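Local coordinates for DUF985 domain-containing protein (Shewanella oneidensis, PDB 1YUD) that is of unknown function but belongs to the cupin superfamily, whose members share a small beta-barrel fold that in many relatives holds a ligand or metal, at residues S38-A41 with Q47-S50; I83-I86 with L92-A95. All coordinates share one frame; numbering follows the deposited sequence.

Contact 1: residues S38-A41 with Q47-S50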
loop_
_atom_site.group_PDB
_atom_site.type_symbol
_atom_site.label_atom_id
_atom_site.label_comp_id
_atom_site.label_asym_id
_atom_site.label_seq_id
_atom_site.Cartn_x
_atom_site.Cartn_y
_atom_site.Cartn_z
ATOM N N SER A 38 7.143 -10.848 4.481
ATOM C CA SER A 38 8.169 -10.323 5.366
ATOM C C SER A 38 9.091 -11.457 5.775
ATOM O O SER A 38 8.624 -12.497 6.245
ATOM C CB SER A 38 7.535 -9.699 6.605
ATOM O OG SER A 38 8.503 -8.973 7.340
ATOM N N GLU A 39 10.394 -11.269 5.591
ATOM C CA GLU A 39 11.345 -12.305 5.955
ATOM C C GLU A 39 11.474 -12.457 7.464
ATOM O O GLU A 39 12.158 -13.355 7.945
ATOM C CB GLU A 39 12.708 -12.035 5.310
ATOM C CG GLU A 39 12.747 -12.387 3.819
ATOM C CD GLU A 39 14.127 -12.218 3.187
ATOM O OE1 GLU A 39 14.244 -12.415 1.957
ATOM O OE2 GLU A 39 15.098 -11.889 3.908
ATOM N N THR A 40 10.797 -11.588 8.208
ATOM C CA THR A 40 10.810 -11.634 9.672
ATOM C C THR A 40 9.565 -12.369 10.168
ATOM O O THR A 40 8.474 -12.211 9.622
ATOM C CB THR A 40 10.818 -10.219 10.283
ATOM O OG1 THR A 40 11.992 -9.519 9.860
ATOM C CG2 THR A 40 10.806 -10.296 11.785
ATOM N N ALA A 41 9.731 -13.171 11.210
ATOM C CA ALA A 41 8.621 -13.935 11.749
ATOM C C ALA A 41 7.931 -13.204 12.866
ATOM O O ALA A 41 8.545 -12.434 13.600
ATOM C CB ALA A 41 9.104 -15.285 12.248
ATOM N N GLN A 47 3.900 -14.967 9.510
ATOM C CA GLN A 47 4.967 -13.988 9.273
ATOM C C GLN A 47 4.572 -12.583 9.723
ATOM O O GLN A 47 3.406 -12.304 9.989
ATOM C CB GLN A 47 5.331 -13.933 7.789
ATOM C CG GLN A 47 6.152 -15.094 7.294
ATOM C CD GLN A 47 7.470 -15.215 8.032
ATOM O OE1 GLN A 47 7.509 -15.582 9.209
ATOM N NE2 GLN A 47 8.561 -14.898 7.345
ATOM N N LEU A 48 5.549 -11.690 9.782
ATOM C CA LEU A 48 5.304 -10.318 10.206
ATOM C C LEU A 48 4.280 -9.627 9.293
ATOM O O LEU A 48 3.412 -8.898 9.773
ATOM C CB LEU A 48 6.629 -9.546 10.216
ATOM C CG LEU A 48 6.842 -8.415 11.228
ATOM C CD1 LEU A 48 6.601 -8.929 12.640
ATOM C CD2 LEU A 48 8.271 -7.883 11.104
ATOM N N TRP A 49 4.389 -9.844 7.982
ATOM C CA TRP A 49 3.450 -9.253 7.027
ATOM C C TRP A 49 3.500 -9.865 5.620
ATOM O O TRP A 49 4.322 -10.733 5.324
ATOM C CB TRP A 49 3.645 -7.735 6.935
ATOM C CG TRP A 49 4.985 -7.266 6.431
ATOM C CD1 TRP A 49 6.028 -6.821 7.183
ATOM C CD2 TRP A 49 5.411 -7.175 5.065
ATOM N NE1 TRP A 49 7.077 -6.451 6.378
ATOM C CE2 TRP A 49 6.727 -6.659 5.070
ATOM C CE3 TRP A 49 4.808 -7.478 3.833
ATOM C CZ2 TRP A 49 7.456 -6.439 3.898
ATOM C CZ3 TRP A 49 5.531 -7.258 2.663
ATOM C CH2 TRP A 49 6.846 -6.743 2.708
ATOM N N SER A 50 2.597 -9.401 4.762
ATOM C CA SER A 50 2.495 -9.874 3.385
ATOM C C SER A 50 1.693 -8.897 2.515
ATOM O O SER A 50 0.742 -8.279 2.979
ATOM C CB SER A 50 1.817 -11.247 3.360
ATOM O OG SER A 50 0.538 -11.215 3.962
#
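Q47 faces S38, T40 and A41 across the mouth of the long loop between antiparallel strands 31-37 and 50-57 of the cupin fold. Its CG lies anti to the carbonyl carbon (chi1 -75°), and the chain bends at chi2, which brings the amide to the opposite segment. There NE2 comes 2.6 Å from S38 O, while OE1 of Q47 sits 3.2 Å from CA of A41 and also near that residue's CB. L48 follows, and its backbone N donates to T40 O at 3.0 Å, the N-H...O angle being 160°. The side chains of L48 and T40 run side by side in the same direction, with CD2 of L48 equally near CB and CG2 of T40, at 3.6 Å. W49 comes next. Its carbonyl O accepts the backbone N of S38 at 2.9 Å, with a bent N-H...O angle. The indole presents one face to S38 and also touches Y36 of strand 31-37; S134 of the second subunit packs on both L48 and W49. Were W49 replaced by an alanine, the buried S38 side chain would probably lose the surface it rests on, and a gap would open beside it. The evidence for that seat is a CH-pi contact: CB of S38 stands 3.2 Å from the centroid of the five-membered ring of W49, 10° off its normal.

Contact 2: residues I83-I86 with L92-A95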
loop_
_atom_site.group_PDB
_atom_site.type_symbol
_atom_site.label_atom_id
_atom_site.label_comp_id
_atom_site.label_asym_id
_atom_site.label_seq_id
_atom_site.Cartn_x
_atom_site.Cartn_y
_atom_site.Cartn_z
ATOM N N ILE A 83 -15.832 -0.800 -0.095
ATOM C CA ILE A 83 -15.684 -1.898 0.834
ATOM C C ILE A 83 -16.945 -2.026 1.659
ATOM O O ILE A 83 -17.293 -1.131 2.425
ATOM C CB ILE A 83 -14.501 -1.669 1.780
ATOM C CG1 ILE A 83 -13.299 -1.124 0.998
ATOM C CG2 ILE A 83 -14.157 -2.958 2.487
ATOM C CD1 ILE A 83 -12.663 -2.114 0.077
ATOM N N TYR A 84 -17.643 -3.137 1.489
ATOM C CA TYR A 84 -18.850 -3.376 2.244
ATOM C C TYR A 84 -18.422 -4.262 3.403
ATOM O O TYR A 84 -17.895 -5.354 3.202
ATOM C CB TYR A 84 -19.897 -4.074 1.370
ATOM C CG TYR A 84 -20.231 -3.332 0.089
ATOM C CD1 TYR A 84 -19.336 -3.299 -0.969
ATOM C CD2 TYR A 84 -21.442 -2.663 -0.058
ATOM C CE1 TYR A 84 -19.631 -2.623 -2.145
ATOM C CE2 TYR A 84 -21.752 -1.981 -1.231
ATOM C CZ TYR A 84 -20.840 -1.963 -2.280
ATOM O OH TYR A 84 -21.138 -1.300 -3.468
HETATM N N MSE A 85 -18.628 -3.772 4.621
HETATM C CA MSE A 85 -18.248 -4.506 5.822
HETATM C C MSE A 85 -19.451 -4.724 6.723
HETATM O O MSE A 85 -20.308 -3.850 6.846
HETATM C CB MSE A 85 -17.174 -3.728 6.590
HETATM C CG MSE A 85 -15.879 -3.495 5.813
HETATM SE SE MSE A 85 -15.017 -1.824 6.296
HETATM C CE MSE A 85 -14.929 -2.178 8.198
ATOM N N ILE A 86 -19.496 -5.889 7.360
ATOM C CA ILE A 86 -20.581 -6.249 8.264
ATOM C C ILE A 86 -20.004 -6.630 9.637
ATOM O O ILE A 86 -19.356 -7.679 9.782
ATOM C CB ILE A 86 -21.394 -7.441 7.677
ATOM C CG1 ILE A 86 -22.040 -7.025 6.350
ATOM C CG2 ILE A 86 -22.462 -7.895 8.660
ATOM C CD1 ILE A 86 -22.681 -8.158 5.587
ATOM N N LEU A 92 -23.823 -2.850 8.837
ATOM C CA LEU A 92 -23.164 -2.619 7.557
ATOM C C LEU A 92 -22.566 -1.232 7.392
ATOM O O LEU A 92 -23.289 -0.238 7.419
ATOM C CB LEU A 92 -24.158 -2.864 6.413
ATOM C CG LEU A 92 -23.655 -2.834 4.968
ATOM C CD1 LEU A 92 -22.908 -4.123 4.684
ATOM C CD2 LEU A 92 -24.817 -2.689 4.009
ATOM N N THR A 93 -21.247 -1.171 7.199
ATOM C CA THR A 93 -20.547 0.106 6.996
ATOM C C THR A 93 -19.883 0.099 5.609
ATOM O O THR A 93 -19.589 -0.967 5.054
ATOM C CB THR A 93 -19.461 0.341 8.074
ATOM O OG1 THR A 93 -18.320 -0.488 7.806
ATOM C CG2 THR A 93 -20.002 -0.008 9.454
ATOM N N THR A 94 -19.658 1.280 5.044
ATOM C CA THR A 94 -19.042 1.354 3.732
ATOM C C THR A 94 -17.939 2.393 3.691
ATOM O O THR A 94 -17.902 3.294 4.518
ATOM C CB THR A 94 -20.076 1.699 2.654
ATOM O OG1 THR A 94 -20.572 3.024 2.875
ATOM C CG2 THR A 94 -21.224 0.717 2.700
ATOM N N ALA A 95 -17.043 2.271 2.718
ATOM C CA ALA A 95 -15.937 3.210 2.581
ATOM C C ALA A 95 -15.602 3.384 1.107
ATOM O O ALA A 95 -15.784 2.462 0.326
ATOM C CB ALA A 95 -14.737 2.678 3.332
#
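M85 and T93 form a regular pair near the turn of a beta hairpin, an antiparallel hydrogen-bonded pair in which M85 N donates to T93 O at 3.0 Å and T93 N returns a bond to M85 O at 2.9 Å. The first is the straighter, with an N-H...O angle of 169°. Strands 81-86 and 92-97 make this hairpin in the mixed sheet of the cupin fold, and their short segments run at 157° to each other. Toward the I83 end the pairing slackens: I83 N reaches A95 O at 3.3 Å, and the return bond from A95 N is weak.

Residue 85 is selenomethionine, and its side chain can be followed outward on the face it shares with I83, T93 and A95. CB of M85 lies 3.6 Å from OG1 of T93. CG continues anti to the carbonyl carbon (chi1 -61°), and the chain then bends at its next two torsions. As a result SE remains near T93 OG1, and the terminal CE of M85 is still 3.8 Å from OG1 of T93. F109, P112 and F117 also touch this side chain.

On the other face, L92 extends CD1 to I86 CG1 at 3.5 Å, and the two side chains meet at a slant; Y154 touches I86 and H157 touches L92. The chemistry is therefore divided: paired amides and carbonyls fix the alignment of the strands, whereas the side chains add mainly van der Waals contact, apolar between I86 and L92 and around a threonine hydroxyl oxygen at M85.

From the N terminus, the chain leaves strand 31-37 and reaches contact 1, where 38-41 meets 47-50 and closes a loop with five residues between its segments before strand 50-57 begins. It then runs through strands 62-66 and 71-76 to strand 81-86, and contact 2 closes a second turn, again with five intervening residues, onto strand 92-97. The two closures are in series, so they neither nest nor cross. Contact 1 joins the ends of neighbouring strands 31-37 and 50-57 of the antiparallel sheet, about 20 Å from the chain's centre to its own, beside the second subunit; contact 2 joins adjacent strands of the mixed sheet. Their centres are 28 Å apart and their nearest atoms about 15 Å.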